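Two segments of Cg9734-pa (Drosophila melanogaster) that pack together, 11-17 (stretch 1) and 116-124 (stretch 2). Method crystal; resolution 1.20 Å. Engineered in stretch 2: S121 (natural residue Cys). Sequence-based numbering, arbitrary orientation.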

# COMPACT_ATOMS: atom_id res chain seq x y z
N LYS A 11 -0.44 16.83 2.28
CA LYS A 11 0.82 17.53 2.42
C LYS A 11 1.95 16.57 2.82
O LYS A 11 3.04 16.67 2.29
N THR A 12 1.71 15.66 3.75
CA THR A 12 2.77 14.73 4.15
C THR A 12 3.09 13.72 3.06
O THR A 12 4.24 13.28 2.98
N TRP A 13 2.14 13.40 2.21
CA TRP A 13 2.39 12.49 1.10
C TRP A 13 3.37 13.06 0.08
O TRP A 13 4.05 12.30 -0.57
N GLU A 14 3.44 14.40 -0.02
CA GLU A 14 4.30 15.01 -1.01
C GLU A 14 5.73 14.50 -0.89
O GLU A 14 6.43 14.43 -1.90
N ILE A 15 6.22 14.25 0.32
CA ILE A 15 7.62 13.85 0.50
C ILE A 15 7.87 12.45 -0.10
O ILE A 15 8.66 12.33 -1.03
N PRO A 16 7.22 11.38 0.37
CA PRO A 16 7.53 10.05 -0.19
C PRO A 16 7.13 9.94 -1.65
O PRO A 16 7.79 9.21 -2.40
N VAL A 17 6.06 10.58 -2.09
CA VAL A 17 5.64 10.43 -3.46
C VAL A 17 6.59 11.14 -4.42
O VAL A 17 6.57 10.86 -5.63
N VAL A 116 7.04 2.84 6.74
CA VAL A 116 7.80 3.59 5.77
C VAL A 116 7.34 5.05 5.73
O VAL A 116 8.16 5.96 5.71
N LEU A 117 6.04 5.29 5.69
CA LEU A 117 5.50 6.63 5.61
C LEU A 117 5.80 7.44 6.87
O LEU A 117 6.10 8.63 6.80
N THR A 118 5.70 6.78 8.03
CA THR A 118 5.97 7.43 9.27
C THR A 118 7.40 7.97 9.28
O THR A 118 7.64 9.10 9.68
N ALA A 119 8.34 7.16 8.83
CA ALA A 119 9.72 7.60 8.76
C ALA A 119 9.91 8.64 7.69
O ALA A 119 10.54 9.67 7.92
N ALA A 120 9.39 8.40 6.49
CA ALA A 120 9.68 9.28 5.36
C ALA A 120 9.19 10.70 5.63
O ALA A 120 9.89 11.67 5.28
N SER A 121 8.01 10.86 6.23
CA SER A 121 7.44 12.18 6.47
C SER A 121 7.56 12.61 7.92
O SER A 121 6.97 13.62 8.30
N SER A 122 8.29 11.86 8.73
CA SER A 122 8.48 12.19 10.14
C SER A 122 7.16 12.45 10.82
O SER A 122 6.96 13.48 11.46
N LEU A 123 6.25 11.48 10.70
CA LEU A 123 4.91 11.63 11.25
C LEU A 123 4.94 11.46 12.75
O LEU A 123 5.49 10.49 13.24
N ASP A 124 4.30 12.38 13.46
CA ASP A 124 4.08 12.19 14.89
C ASP A 124 2.94 11.18 15.10
O ASP A 124 2.37 10.71 14.13

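The two helices cross almost at right angles, 96° between their directions, with their axes 9.5 Å apart at closest approach. The one cross-stretch hydrogen bond runs from OG of S121, an engineered residue (Cys in the natural sequence), to the backbone O of T12, at 2.7 Å. With chi1 in m, the hydroxyl reaches a carbonyl that is poorly used within its own helix: P16 has no amide hydrogen to offer, and the bond from I15 N to T12 O is weak at 3.5 Å. The same OG lies 3.2 Å from P16 CD.

Apolar contacts make up most of the remaining interface. P16, pointing toward the other helix, sets its CB 4.1 Å from A120 CB; CA of P16 and CA of A120 are 6.0 Å apart, and a short methyl suits such a close approach. L117 leaves its backbone sideways, but its m,t rotamer brings CD2 to 3.8 Å from P16 CG and 4.0 Å from W13 CZ3, at the edge of the indole. T12, in p, turns its methyl CG2 to L123 CD2 at 3.8 Å, while its OG1 is hydrogen-bonded elsewhere in the structure.

I15 (m,t) places CG2 3.5 Å from A120 O, a van der Waals contact of a methyl group with a backbone carbonyl.

K11 and E14 stay outside the contact, joined by a salt bridge, NZ to OE2 at 2.8 Å.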

# COMPACT_ATOMS: atom_id res chain seq x y z
CB LYS A 11 0.70 18.65 3.42
CG LYS A 11 -0.19 19.82 3.04
CD LYS A 11 0.10 20.44 1.67
CE LYS A 11 1.50 21.02 1.59
NZ LYS A 11 1.77 21.62 0.28
CB THR A 12 2.44 14.01 5.48
OG1 THR A 12 1.18 13.31 5.38
CG2 THR A 12 2.39 14.97 6.65
CB TRP A 13 1.05 12.20 0.41
CG TRP A 13 1.09 11.34 -0.79
CD1 TRP A 13 0.63 11.66 -2.01
CD2 TRP A 13 1.52 9.98 -0.88
NE1 TRP A 13 0.74 10.59 -2.86
CE2 TRP A 13 1.31 9.55 -2.21
CE3 TRP A 13 2.10 9.07 0.01
CZ2 TRP A 13 1.61 8.26 -2.62
CZ3 TRP A 13 2.42 7.81 -0.44
CH2 TRP A 13 2.16 7.41 -1.74
CB GLU A 14 4.29 16.54 -0.90
CG GLU A 14 2.95 17.14 -1.24
CD GLU A 14 2.92 18.65 -1.10
OE1 GLU A 14 3.96 19.28 -0.86
OE2 GLU A 14 1.83 19.22 -1.25
CB ILE A 15 8.02 14.00 1.95
CG1 ILE A 15 8.07 15.48 2.29
CG2 ILE A 15 9.35 13.34 2.22
CD1 ILE A 15 8.22 15.78 3.77
CB PRO A 16 6.76 9.08 0.71
CG PRO A 16 5.70 9.92 1.35
CD PRO A 16 6.34 11.27 1.54
CB VAL A 17 4.18 10.91 -3.70
CG1 VAL A 17 4.09 12.43 -3.85
CG2 VAL A 17 3.59 10.23 -4.88
CB VAL A 116 7.75 2.94 4.41
CG1 VAL A 116 8.27 3.88 3.30
CG2 VAL A 116 8.53 1.63 4.41
CB LEU A 117 4.04 6.61 5.31
CG LEU A 117 3.71 5.97 3.94
CD1 LEU A 117 2.20 6.00 3.74
CD2 LEU A 117 4.43 6.58 2.74
CB THR A 118 5.69 6.46 10.43
OG1 THR A 118 4.27 6.23 10.48
CG2 THR A 118 6.07 7.07 11.77
CB ALA A 119 10.63 6.41 8.56
CB ALA A 120 9.09 8.75 4.11
CB SER A 121 6.02 12.21 5.99
OG SER A 121 6.00 12.03 4.61
CB SER A 122 9.43 13.35 10.31
OG SER A 122 10.71 13.07 9.72
CB LEU A 123 3.97 10.61 10.66
CG LEU A 123 3.81 10.59 9.14
CD1 LEU A 123 2.89 9.47 8.74
CD2 LEU A 123 3.33 11.90 8.59
CB ASP A 124 3.89 13.51 15.63
CG ASP A 124 2.60 14.21 15.31
OD1 ASP A 124 1.62 13.56 14.91
OD2 ASP A 124 2.53 15.46 15.50